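Local coordinates for sensor protein (Bacteroides thetaiotaomicron, PDB 2X7X) that binds fructose through its periplasmic domain, the part described here, and probably signals as a hybrid two-component sensor histidine kinase, at residues Asp54-Met59 against Val80-Gln85; Asn71-Met76 against Lys96-Lys101; Val132-Leu137 against Asp164-Ala169. One frame throughout, in Å; residues are numbered along the deposited sequence.

Interaction 1: Asp54-Met59 against Val80-Gln85; sequences DVHYFM and VEEAYQ
M59 lays its thioether against the backbone of A83, with SD 4.0 Å from A83 CA, and this is where helices 48-60 and 73-85 come together. The two segments run nearly parallel, 13° apart, but their axes stay 10.5 Å from each other, so much is left to side chains such as M59, H56 and E82. Beside the sulphur, V55 CG1 reaches A83 CB at 4.5 Å. V55 also rests on L66 and I68, and A83 on V90, so this apolar side of the contact is closed beneath by the parallel sheet. The small methyl of A83 suits a helix face that must take in a methionine, while flexible M59 can fold to fit: its chi3 of 26° brings CE round to 4.0 Å from E82 OE2.

Farther from the sheet, the contact is looser and polar. H56 NE2 gives a weak hydrogen bond to E82 OE2, 3.4 Å long and bent to 138°. The oxygen sits at the edge of the imidazole, near its plane, and the carboxylate is turned only slightly from the ring. Apolar packing therefore joins the helices next to the sheet, and the partly exposed polar pair probably adds little unless H56 is protonated.

Interaction 2: Asn71-Met76 against Lys96-Lys101; sequences NEAAPM and KILSDK
The first turn of helix 73-85 meets the loop that follows strand 90-93 in the N-terminal lobe of this periplasmic binding protein, with A73 facing K96, I97 and L98. The loop continues directly from D94 and R95, which bind fructose. A73 and I97 bring their CA atoms to 4.5 Å, a spacing that a residue as small as alanine allows. On one flank of A73, its CA lies 3.7 Å from K96 O.

L98 supplies the apolar grip, its branched end dividing between two alanines. Its CD2 meets A73 CB at 3.7 Å, while CD1, anti to CA (chi2 -180°), lies 3.8 Å from A74 CA and 4.0 Å from A74 CB. Leucine suits this place because one forked side chain can touch successive residues of the helical turn. I97 is buried instead: its CG2 approaches M76 C at 4.4 Å, and its side chain also packs on A70, T77 and V80.

No hydrogen bond passes directly between 71-76 and 96-101. T77 bridges them, its OG1 being hydrogen-bonded to both A73 O and L98 N, and N71 O is bonded to R95 NH1. Toward the other lobe, K96 NZ forms a salt bridge with E145 and K96 N is bonded to T141 OG1. The contact itself thus rests on van der Waals fit, while the polar groups around it link the helix start and loop to a fructose-binding arginine and reach across to the second lobe.

Interaction 3: Val132-Leu137 against Asp164-Ala169; sequences VELTGL and DKADAA
Parallel pairing of E133 with K165 and of T135 with D167 joins the two strands of a beta-alpha-beta unit, 128-135 and 159-167, connected through helix 141-155. E133 N bonds D164 O at 2.9 Å and A166 N returns to E133 O at 3.0 Å. T135 N meets A166 O at 2.8 Å, in a nearly straight bond of 173°. A168 N then carries the pairing past the strand end to T135 O, also at 2.8 Å.

L134 and A166 share one face, CD2 to CB 4.2 Å; here the aliphatic residues suit the cover given by helix 172-185. On the other face E133 and K165 lie side by side: E133 OE1 meets the lysine's aliphatic part, 3.2 Å from K165 CD but 5.5 Å from K165 NZ. The glutamate's hydrogen bonds go elsewhere, OE1 to H147 and OE2 to H195.

At the strand ends T135 OG1 donates to G136 O. D167, its CG anti to the backbone N (chi1 -177°), makes an Asx turn, OD1 accepting A169 N at 2.9 Å, while OD2 is bonded to S138 OG. An alanine in place of D167 would probably leave A169 N and S138 OG without this carboxylate and set the turn free to shift. Backbone bonds thus fix the register, whereas one aspartate ties together the loops leaving the strands, one of which brings L137 close to the fructose-binding R95.

From the N terminus, helix 48-60 leads through strand 65-68 into helix 73-85, and interaction 1 closes that loop by setting the second helix beside the first. Interaction 2 opens within it, at 71-76, and closes beyond it, at 96-101, after strand 90-93, so the two contacts cross and share helix 73-85. They also touch: E81 OE1 probably hydrogen-bonds S99 OG, and E81 packs on K101. Interaction 3 follows in series, closing the loop through helix 141-155 in the other lobe. It stands apart from interaction 1 but meets interaction 2 where L137 packs on N71 and E72, joining the lobes beside the fructose site.

Interaction 1: Asp54-Met59 against Val80-Gln85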
ATOM      1  N   ASP A  54      -6.175  34.793  -9.283  1.00 47.59           N
ATOM      2  CA  ASP A  54      -4.958  33.986  -9.278  1.00 48.35           C
ATOM      3  C   ASP A  54      -4.427  33.730 -10.696  1.00 48.58           C
ATOM      4  O   ASP A  54      -3.218  33.792 -10.928  1.00 48.51           O
ATOM      5  CB  ASP A  54      -5.165  32.669  -8.516  1.00 48.58           C
ATOM      6  CG  ASP A  54      -5.568  32.884  -7.051  1.00 49.62           C
ATOM      7  OD1 ASP A  54      -4.983  33.750  -6.366  1.00 51.86           O
ATOM      8  OD2 ASP A  54      -6.476  32.177  -6.576  1.00 50.04           O
ATOM      9  N   VAL A  55      -5.318  33.467 -11.648  1.00 48.97           N
ATOM     10  CA  VAL A  55      -4.873  33.274 -13.033  1.00 49.50           C
ATOM     11  C   VAL A  55      -4.324  34.581 -13.626  1.00 50.07           C
ATOM     12  O   VAL A  55      -3.245  34.586 -14.220  1.00 49.90           O
ATOM     13  CB  VAL A  55      -5.960  32.626 -13.947  1.00 49.43           C
ATOM     14  CG1 VAL A  55      -5.433  32.433 -15.368  1.00 48.83           C
ATOM     15  CG2 VAL A  55      -6.391  31.291 -13.391  1.00 48.50           C
ATOM     16  N   HIS A  56      -5.046  35.685 -13.438  1.00 50.97           N
ATOM     17  CA  HIS A  56      -4.560  36.997 -13.889  1.00 51.99           C
ATOM     18  C   HIS A  56      -3.196  37.336 -13.285  1.00 52.73           C
ATOM     19  O   HIS A  56      -2.316  37.828 -13.995  1.00 52.96           O
ATOM     20  CB  HIS A  56      -5.579  38.116 -13.624  1.00 51.75           C
ATOM     21  CG  HIS A  56      -6.808  38.034 -14.479  1.00 51.83           C
ATOM     22  ND1 HIS A  56      -8.029  38.534 -14.075  1.00 52.82           N
ATOM     23  CD2 HIS A  56      -7.009  37.499 -15.707  1.00 52.04           C
ATOM     24  CE1 HIS A  56      -8.929  38.320 -15.023  1.00 53.21           C
ATOM     25  NE2 HIS A  56      -8.335  37.692 -16.023  1.00 53.57           N
ATOM     26  N   TYR A  57      -3.026  37.045 -11.992  1.00 53.55           N
ATOM     27  CA  TYR A  57      -1.751  37.208 -11.287  1.00 54.51           C
ATOM     28  C   TYR A  57      -0.606  36.438 -11.955  1.00 55.13           C
ATOM     29  O   TYR A  57       0.482  36.979 -12.174  1.00 55.14           O
ATOM     30  CB  TYR A  57      -1.902  36.767  -9.826  1.00 54.51           C
ATOM     31  CG  TYR A  57      -0.628  36.818  -9.005  1.00 55.26           C
ATOM     32  CD1 TYR A  57      -0.434  37.812  -8.040  1.00 55.88           C
ATOM     33  CD2 TYR A  57       0.378  35.861  -9.179  1.00 56.15           C
ATOM     34  CE1 TYR A  57       0.740  37.859  -7.277  1.00 55.89           C
ATOM     35  CE2 TYR A  57       1.551  35.901  -8.432  1.00 56.53           C
ATOM     36  CZ  TYR A  57       1.727  36.899  -7.485  1.00 56.65           C
ATOM     37  OH  TYR A  57       2.894  36.920  -6.749  1.00 57.40           O
ATOM     38  N   PHE A  58      -0.856  35.169 -12.263  1.00 56.02           N
ATOM     39  CA  PHE A  58       0.150  34.328 -12.897  1.00 56.76           C
ATOM     40  C   PHE A  58       0.457  34.785 -14.327  1.00 57.20           C
ATOM     41  O   PHE A  58       1.568  34.585 -14.829  1.00 57.49           O
ATOM     42  CB  PHE A  58      -0.279  32.857 -12.860  1.00 56.83           C
ATOM     43  CG  PHE A  58      -0.122  32.199 -11.499  1.00 57.46           C
ATOM     44  CD1 PHE A  58       1.094  32.250 -10.812  1.00 58.10           C
ATOM     45  CD2 PHE A  58      -1.182  31.499 -10.921  1.00 57.31           C
ATOM     46  CE1 PHE A  58       1.239  31.633  -9.561  1.00 58.44           C
ATOM     47  CE2 PHE A  58      -1.048  30.881  -9.679  1.00 57.36           C
ATOM     48  CZ  PHE A  58       0.163  30.943  -8.998  1.00 58.09           C
ATOM     49  N   MET A  59      -0.529  35.404 -14.970  1.00 57.58           N
ATOM     50  CA  MET A  59      -0.353  35.980 -16.303  1.00 57.97           C
ATOM     51  C   MET A  59       0.475  37.271 -16.277  1.00 58.14           C
ATOM     52  O   MET A  59       1.311  37.489 -17.154  1.00 58.19           O
ATOM     53  CB  MET A  59      -1.709  36.240 -16.951  1.00 58.07           C
ATOM     54  CG  MET A  59      -2.270  35.061 -17.723  1.00 58.50           C
ATOM     55  SD  MET A  59      -4.016  35.242 -18.154  1.00 60.24           S
ATOM     56  CE  MET A  59      -4.224  37.033 -18.199  1.00 61.25           C
ATOM     57  N   VAL A  80      -9.465  30.562 -18.647  1.00 38.15           N
ATOM     58  CA  VAL A  80      -8.398  29.679 -19.121  1.00 38.90           C
ATOM     59  C   VAL A  80      -8.084  29.948 -20.604  1.00 39.82           C
ATOM     60  O   VAL A  80      -6.919  29.880 -21.023  1.00 39.92           O
ATOM     61  CB  VAL A  80      -8.694  28.175 -18.826  1.00 38.69           C
ATOM     62  CG1 VAL A  80      -7.730  27.259 -19.553  1.00 38.64           C
ATOM     63  CG2 VAL A  80      -8.605  27.909 -17.347  1.00 38.31           C
ATOM     64  N   GLU A  81      -9.120  30.262 -21.388  1.00 40.78           N
ATOM     65  CA  GLU A  81      -8.943  30.600 -22.803  1.00 41.75           C
ATOM     66  C   GLU A  81      -8.009  31.799 -23.006  1.00 42.54           C
ATOM     67  O   GLU A  81      -7.134  31.758 -23.878  1.00 42.68           O
ATOM     68  CB  GLU A  81     -10.288  30.815 -23.490  1.00 41.60           C
ATOM     69  CG  GLU A  81     -10.939  29.513 -23.944  1.00 42.18           C
ATOM     70  CD  GLU A  81     -12.382  29.677 -24.406  1.00 43.41           C
ATOM     71  OE1 GLU A  81     -12.931  28.707 -24.968  1.00 42.76           O
ATOM     72  OE2 GLU A  81     -12.971  30.767 -24.205  1.00 44.20           O
ATOM     73  N   GLU A  82      -8.176  32.838 -22.184  1.00 43.37           N
ATOM     74  CA  GLU A  82      -7.240  33.968 -22.152  1.00 44.54           C
ATOM     75  C   GLU A  82      -5.797  33.504 -22.023  1.00 45.01           C
ATOM     76  O   GLU A  82      -4.972  33.783 -22.900  1.00 45.36           O
ATOM     77  CB  GLU A  82      -7.552  34.918 -21.006  1.00 44.57           C
ATOM     78  CG  GLU A  82      -8.865  35.641 -21.134  1.00 46.79           C
ATOM     79  CD  GLU A  82      -9.108  36.556 -19.959  1.00 50.42           C
ATOM     80  OE1 GLU A  82     -10.288  36.895 -19.692  1.00 50.79           O
ATOM     81  OE2 GLU A  82      -8.106  36.933 -19.298  1.00 52.64           O
ATOM     82  N   ALA A  83      -5.491  32.788 -20.943  1.00 45.31           N
ATOM     83  CA  ALA A  83      -4.143  32.267 -20.751  1.00 45.79           C
ATOM     84  C   ALA A  83      -3.661  31.482 -21.974  1.00 46.27           C
ATOM     85  O   ALA A  83      -2.484  31.538 -22.327  1.00 46.53           O
ATOM     86  CB  ALA A  83      -4.077  31.417 -19.514  1.00 45.83           C
ATOM     87  N   TYR A  84      -4.572  30.769 -22.629  1.00 46.75           N
ATOM     88  CA  TYR A  84      -4.206  30.000 -23.814  1.00 47.39           C
ATOM     89  C   TYR A  84      -3.921  30.882 -25.049  1.00 48.13           C
ATOM     90  O   TYR A  84      -2.897  30.682 -25.710  1.00 48.31           O
ATOM     91  CB  TYR A  84      -5.244  28.909 -24.117  1.00 47.08           C
ATOM     92  CG  TYR A  84      -4.769  27.830 -25.075  1.00 46.14           C
ATOM     93  CD1 TYR A  84      -3.766  26.931 -24.711  1.00 45.42           C
ATOM     94  CD2 TYR A  84      -5.338  27.701 -26.347  1.00 46.04           C
ATOM     95  CE1 TYR A  84      -3.334  25.933 -25.590  1.00 45.03           C
ATOM     96  CE2 TYR A  84      -4.921  26.708 -27.233  1.00 45.44           C
ATOM     97  CZ  TYR A  84      -3.921  25.828 -26.848  1.00 46.13           C
ATOM     98  OH  TYR A  84      -3.513  24.844 -27.726  1.00 46.71           O
ATOM     99  N   GLN A  85      -4.797  31.846 -25.351  1.00 48.72           N
ATOM    100  CA  GLN A  85      -4.580  32.747 -26.506  1.00 49.67           C
ATOM    101  C   GLN A  85      -3.384  33.686 -26.302  1.00 49.55           C
ATOM    102  O   GLN A  85      -2.701  34.048 -27.257  1.00 49.72           O
ATOM    103  CB  GLN A  85      -5.858  33.520 -26.909  1.00 50.04           C
ATOM    104  CG  GLN A  85      -6.322  34.641 -25.948  1.00 52.22           C
ATOM    105  CD  GLN A  85      -7.625  35.361 -26.403  1.00 55.34           C
ATOM    106  OE1 GLN A  85      -8.083  35.212 -27.543  1.00 55.77           O
ATOM    107  NE2 GLN A  85      -8.212  36.151 -25.496  1.00 56.25           N
TER

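Interaction 2: Asn71-Met76 against Lys96-Lys101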
ATOM      1  N   ASN A  71     -12.426  25.557 -10.718  1.00 30.68           N
ATOM      2  CA  ASN A  71     -13.434  25.496  -9.639  1.00 30.02           C
ATOM      3  C   ASN A  71     -14.826  25.082 -10.087  1.00 30.35           C
ATOM      4  O   ASN A  71     -15.439  24.196  -9.495  1.00 30.16           O
ATOM      5  CB  ASN A  71     -13.512  26.826  -8.894  1.00 29.43           C
ATOM      6  CG  ASN A  71     -14.443  26.771  -7.699  1.00 28.03           C
ATOM      7  OD1 ASN A  71     -14.186  26.059  -6.739  1.00 27.94           O
ATOM      8  ND2 ASN A  71     -15.517  27.540  -7.744  1.00 25.13           N
ATOM      9  N   GLU A  72     -15.328  25.760 -11.109  1.00 30.61           N
ATOM     10  CA  GLU A  72     -16.533  25.360 -11.799  1.00 31.64           C
ATOM     11  C   GLU A  72     -16.185  25.468 -13.265  1.00 31.67           C
ATOM     12  O   GLU A  72     -15.334  26.271 -13.625  1.00 31.80           O
ATOM     13  CB  GLU A  72     -17.703  26.271 -11.448  1.00 31.78           C
ATOM     14  CG  GLU A  72     -17.969  26.349  -9.959  1.00 34.41           C
ATOM     15  CD  GLU A  72     -19.338  26.882  -9.616  1.00 37.85           C
ATOM     16  OE1 GLU A  72     -19.415  27.896  -8.893  1.00 38.84           O
ATOM     17  OE2 GLU A  72     -20.344  26.287 -10.060  1.00 41.73           O
ATOM     18  N   ALA A  73     -16.830  24.661 -14.101  1.00 31.90           N
ATOM     19  CA  ALA A  73     -16.458  24.541 -15.515  1.00 32.32           C
ATOM     20  C   ALA A  73     -16.754  25.783 -16.350  1.00 32.47           C
ATOM     21  O   ALA A  73     -15.861  26.323 -17.010  1.00 32.29           O
ATOM     22  CB  ALA A  73     -17.122  23.317 -16.139  1.00 32.26           C
ATOM     23  N   ALA A  74     -18.005  26.223 -16.312  1.00 32.90           N
ATOM     24  CA  ALA A  74     -18.465  27.356 -17.105  1.00 33.69           C
ATOM     25  C   ALA A  74     -17.750  28.690 -16.800  1.00 34.38           C
ATOM     26  O   ALA A  74     -17.164  29.286 -17.711  1.00 34.53           O
ATOM     27  CB  ALA A  74     -20.000  27.508 -16.987  1.00 33.66           C
ATOM     28  N   PRO A  75     -17.781  29.155 -15.524  1.00 34.68           N
ATOM     29  CA  PRO A  75     -17.211  30.464 -15.219  1.00 34.58           C
ATOM     30  C   PRO A  75     -15.720  30.549 -15.477  1.00 34.75           C
ATOM     31  O   PRO A  75     -15.225  31.623 -15.796  1.00 35.29           O
ATOM     32  CB  PRO A  75     -17.491  30.630 -13.727  1.00 34.55           C
ATOM     33  CG  PRO A  75     -18.654  29.729 -13.459  1.00 35.20           C
ATOM     34  CD  PRO A  75     -18.385  28.543 -14.325  1.00 34.71           C
ATOM     35  N   MET A  76     -15.007  29.439 -15.367  1.00 34.65           N
ATOM     36  CA  MET A  76     -13.564  29.494 -15.537  1.00 35.04           C
ATOM     37  C   MET A  76     -13.099  29.335 -16.987  1.00 34.90           C
ATOM     38  O   MET A  76     -11.936  29.614 -17.304  1.00 34.82           O
ATOM     39  CB  MET A  76     -12.879  28.462 -14.641  1.00 35.27           C
ATOM     40  CG  MET A  76     -11.671  29.025 -13.889  1.00 37.13           C
ATOM     41  SD  MET A  76     -12.092  30.464 -12.852  1.00 39.13           S
ATOM     42  CE  MET A  76     -13.494  29.834 -11.955  1.00 37.63           C
ATOM     43  N   LYS A  96     -12.211  20.053 -15.067  1.00 29.62           N
ATOM     44  CA  LYS A  96     -12.112  20.424 -16.486  1.00 30.19           C
ATOM     45  C   LYS A  96     -12.811  21.763 -16.775  1.00 30.63           C
ATOM     46  O   LYS A  96     -13.522  22.310 -15.927  1.00 30.53           O
ATOM     47  CB  LYS A  96     -12.795  19.371 -17.374  1.00 30.05           C
ATOM     48  CG  LYS A  96     -12.192  17.977 -17.455  1.00 29.45           C
ATOM     49  CD  LYS A  96     -13.286  17.056 -18.001  1.00 28.35           C
ATOM     50  CE  LYS A  96     -12.851  15.627 -18.185  1.00 29.87           C
ATOM     51  NZ  LYS A  96     -14.035  14.733 -18.431  1.00 28.13           N
ATOM     52  N   ILE A  97     -12.621  22.257 -17.999  1.00 31.40           N
ATOM     53  CA  ILE A  97     -13.385  23.387 -18.523  1.00 31.66           C
ATOM     54  C   ILE A  97     -14.252  22.903 -19.682  1.00 32.51           C
ATOM     55  O   ILE A  97     -14.352  21.694 -19.925  1.00 32.84           O
ATOM     56  CB  ILE A  97     -12.481  24.567 -18.955  1.00 31.33           C
ATOM     57  CG1 ILE A  97     -11.454  24.124 -19.998  1.00 31.20           C
ATOM     58  CG2 ILE A  97     -11.800  25.190 -17.743  1.00 30.84           C
ATOM     59  CD1 ILE A  97     -10.729  25.266 -20.680  1.00 31.02           C
ATOM     60  N   LEU A  98     -14.872  23.836 -20.399  1.00 33.30           N
ATOM     61  CA  LEU A  98     -15.843  23.480 -21.428  1.00 33.88           C
ATOM     62  C   LEU A  98     -15.378  23.725 -22.862  1.00 34.55           C
ATOM     63  O   LEU A  98     -16.193  23.825 -23.773  1.00 35.10           O
ATOM     64  CB  LEU A  98     -17.181  24.177 -21.153  1.00 33.67           C
ATOM     65  CG  LEU A  98     -17.816  23.841 -19.799  1.00 33.59           C
ATOM     66  CD1 LEU A  98     -19.133  24.566 -19.629  1.00 31.98           C
ATOM     67  CD2 LEU A  98     -17.980  22.316 -19.606  1.00 32.30           C
ATOM     68  N   SER A  99     -14.070  23.808 -23.064  1.00 35.41           N
ATOM     69  CA  SER A  99     -13.511  23.921 -24.402  1.00 36.44           C
ATOM     70  C   SER A  99     -12.167  23.229 -24.443  1.00 37.37           C
ATOM     71  O   SER A  99     -11.716  22.684 -23.436  1.00 37.76           O
ATOM     72  CB  SER A  99     -13.360  25.378 -24.813  1.00 36.47           C
ATOM     73  OG  SER A  99     -12.379  26.007 -24.018  1.00 36.58           O
ATOM     74  N   ASP A 100     -11.526  23.266 -25.606  1.00 38.43           N
ATOM     75  CA  ASP A 100     -10.315  22.485 -25.864  1.00 39.23           C
ATOM     76  C   ASP A 100      -9.107  23.403 -25.931  1.00 39.63           C
ATOM     77  O   ASP A 100      -8.058  23.044 -26.466  1.00 39.78           O
ATOM     78  CB  ASP A 100     -10.470  21.713 -27.178  1.00 39.36           C
ATOM     79  CG  ASP A 100     -10.640  22.631 -28.394  1.00 39.98           C
ATOM     80  OD1 ASP A 100     -11.078  23.799 -28.257  1.00 41.08           O
ATOM     81  OD2 ASP A 100     -10.336  22.165 -29.504  1.00 41.62           O
ATOM     82  N   LYS A 101      -9.268  24.605 -25.400  1.00 39.95           N
ATOM     83  CA  LYS A 101      -8.210  25.585 -25.460  1.00 40.26           C
ATOM     84  C   LYS A 101      -7.348  25.473 -24.212  1.00 39.61           C
ATOM     85  O   LYS A 101      -7.456  26.274 -23.280  1.00 39.27           O
ATOM     86  CB  LYS A 101      -8.789  26.988 -25.694  1.00 40.86           C
ATOM     87  CG  LYS A 101      -9.353  27.160 -27.129  1.00 43.59           C
ATOM     88  CD  LYS A 101     -10.003  28.544 -27.363  1.00 48.45           C
ATOM     89  CE  LYS A 101     -10.291  28.801 -28.843  1.00 49.68           C
ATOM     90  NZ  LYS A 101     -11.113  27.695 -29.428  1.00 51.67           N
TER

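Interaction 3: Val132-Leu137 against Asp164-Ala169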
ATOM      1  N   VAL A 132     -29.496   7.924  -1.006  1.00 22.91           N
ATOM      2  CA  VAL A 132     -29.431   9.379  -1.074  1.00 22.63           C
ATOM      3  C   VAL A 132     -28.031   9.794  -1.554  1.00 22.45           C
ATOM      4  O   VAL A 132     -27.042   9.122  -1.220  1.00 22.83           O
ATOM      5  CB  VAL A 132     -29.850  10.067   0.263  1.00 22.68           C
ATOM      6  CG1 VAL A 132     -31.304   9.775   0.570  1.00 23.22           C
ATOM      7  CG2 VAL A 132     -28.983   9.623   1.440  1.00 22.57           C
ATOM      8  N   GLU A 133     -27.959  10.873  -2.346  1.00 21.81           N
ATOM      9  CA  GLU A 133     -26.705  11.386  -2.921  1.00 20.92           C
ATOM     10  C   GLU A 133     -26.387  12.771  -2.405  1.00 20.66           C
ATOM     11  O   GLU A 133     -27.237  13.645  -2.398  1.00 21.16           O
ATOM     12  CB  GLU A 133     -26.777  11.437  -4.450  1.00 21.09           C
ATOM     13  CG  GLU A 133     -25.451  11.764  -5.145  1.00 21.16           C
ATOM     14  CD  GLU A 133     -25.533  11.780  -6.675  1.00 22.89           C
ATOM     15  OE1 GLU A 133     -26.631  11.989  -7.230  1.00 23.94           O
ATOM     16  OE2 GLU A 133     -24.489  11.617  -7.342  1.00 23.66           O
ATOM     17  N   LEU A 134     -25.145  12.967  -1.979  1.00 20.44           N
ATOM     18  CA  LEU A 134     -24.651  14.266  -1.553  1.00 19.77           C
ATOM     19  C   LEU A 134     -23.476  14.651  -2.457  1.00 19.26           C
ATOM     20  O   LEU A 134     -22.391  14.078  -2.388  1.00 19.18           O
ATOM     21  CB  LEU A 134     -24.267  14.221  -0.068  1.00 19.87           C
ATOM     22  CG  LEU A 134     -25.420  13.942   0.923  1.00 20.58           C
ATOM     23  CD1 LEU A 134     -24.948  13.366   2.250  1.00 20.34           C
ATOM     24  CD2 LEU A 134     -26.252  15.182   1.193  1.00 20.00           C
ATOM     25  N   THR A 135     -23.707  15.621  -3.323  1.00 19.01           N
ATOM     26  CA  THR A 135     -22.765  15.924  -4.406  1.00 19.00           C
ATOM     27  C   THR A 135     -21.741  16.997  -4.039  1.00 19.03           C
ATOM     28  O   THR A 135     -21.937  17.777  -3.108  1.00 18.78           O
ATOM     29  CB  THR A 135     -23.525  16.383  -5.692  1.00 18.85           C
ATOM     30  OG1 THR A 135     -23.867  17.775  -5.605  1.00 18.51           O
ATOM     31  CG2 THR A 135     -24.797  15.590  -5.868  1.00 19.16           C
ATOM     32  N   GLY A 136     -20.661  17.053  -4.804  1.00 19.42           N
ATOM     33  CA  GLY A 136     -19.771  18.223  -4.794  1.00 19.50           C
ATOM     34  C   GLY A 136     -20.460  19.399  -5.455  1.00 19.66           C
ATOM     35  O   GLY A 136     -21.585  19.278  -5.945  1.00 19.11           O
ATOM     36  N   LEU A 137     -19.780  20.539  -5.461  1.00 20.31           N
ATOM     37  CA  LEU A 137     -20.289  21.765  -6.080  1.00 20.71           C
ATOM     38  C   LEU A 137     -20.830  21.463  -7.470  1.00 20.82           C
ATOM     39  O   LEU A 137     -20.093  20.978  -8.331  1.00 20.76           O
ATOM     40  CB  LEU A 137     -19.160  22.797  -6.156  1.00 20.50           C
ATOM     41  CG  LEU A 137     -19.480  24.270  -6.456  1.00 20.71           C
ATOM     42  CD1 LEU A 137     -20.492  24.871  -5.495  1.00 19.07           C
ATOM     43  CD2 LEU A 137     -18.175  25.075  -6.417  1.00 20.50           C
ATOM     44  N   ASP A 164     -33.259  10.932  -3.084  1.00 28.57           N
ATOM     45  CA  ASP A 164     -32.916  12.317  -2.704  1.00 28.89           C
ATOM     46  C   ASP A 164     -31.477  12.689  -3.067  1.00 28.44           C
ATOM     47  O   ASP A 164     -30.580  11.841  -3.054  1.00 27.93           O
ATOM     48  CB  ASP A 164     -33.164  12.573  -1.207  1.00 29.10           C
ATOM     49  CG  ASP A 164     -33.610  14.011  -0.920  1.00 31.04           C
ATOM     50  OD1 ASP A 164     -33.150  14.948  -1.617  1.00 30.22           O
ATOM     51  OD2 ASP A 164     -34.432  14.199   0.013  1.00 32.89           O
ATOM     52  N   LYS A 165     -31.278  13.969  -3.374  1.00 28.10           N
ATOM     53  CA  LYS A 165     -29.989  14.494  -3.822  1.00 27.98           C
ATOM     54  C   LYS A 165     -29.816  15.947  -3.374  1.00 27.83           C
ATOM     55  O   LYS A 165     -30.757  16.738  -3.409  1.00 28.25           O
ATOM     56  CB  LYS A 165     -29.897  14.403  -5.345  1.00 27.98           C
ATOM     57  CG  LYS A 165     -28.602  14.915  -5.952  1.00 28.64           C
ATOM     58  CD  LYS A 165     -28.530  14.602  -7.452  1.00 29.59           C
ATOM     59  CE  LYS A 165     -29.581  15.351  -8.260  1.00 30.26           C
ATOM     60  NZ  LYS A 165     -29.140  16.732  -8.531  1.00 31.69           N
ATOM     61  N   ALA A 166     -28.615  16.302  -2.946  1.00 27.23           N
ATOM     62  CA  ALA A 166     -28.349  17.662  -2.542  1.00 26.47           C
ATOM     63  C   ALA A 166     -26.903  17.965  -2.836  1.00 26.25           C
ATOM     64  O   ALA A 166     -26.074  17.051  -2.887  1.00 26.90           O
ATOM     65  CB  ALA A 166     -28.650  17.847  -1.065  1.00 26.47           C
ATOM     66  N   ASP A 167     -26.626  19.248  -3.054  1.00 25.50           N
ATOM     67  CA  ASP A 167     -25.302  19.775  -3.338  1.00 24.88           C
ATOM     68  C   ASP A 167     -24.645  20.159  -2.009  1.00 24.79           C
ATOM     69  O   ASP A 167     -25.129  21.048  -1.308  1.00 24.94           O
ATOM     70  CB  ASP A 167     -25.455  21.008  -4.242  1.00 24.67           C
ATOM     71  CG  ASP A 167     -24.132  21.605  -4.663  1.00 24.85           C
ATOM     72  OD1 ASP A 167     -23.108  21.403  -3.968  1.00 23.87           O
ATOM     73  OD2 ASP A 167     -24.125  22.296  -5.702  1.00 26.18           O
ATOM     74  N   ALA A 168     -23.551  19.488  -1.663  1.00 24.22           N
ATOM     75  CA  ALA A 168     -22.888  19.689  -0.370  1.00 23.45           C
ATOM     76  C   ALA A 168     -21.563  20.434  -0.516  1.00 23.36           C
ATOM     77  O   ALA A 168     -20.771  20.544   0.437  1.00 23.19           O
ATOM     78  CB  ALA A 168     -22.670  18.362   0.310  1.00 23.23           C
ATOM     79  N   ALA A 169     -21.317  20.931  -1.725  1.00 23.21           N
ATOM     80  CA  ALA A 169     -20.154  21.781  -2.006  1.00 22.67           C
ATOM     81  C   ALA A 169     -18.827  21.177  -1.512  1.00 22.38           C
ATOM     82  O   ALA A 169     -17.950  21.892  -1.046  1.00 22.32           O
ATOM     83  CB  ALA A 169     -20.379  23.188  -1.424  1.00 22.32           C
TER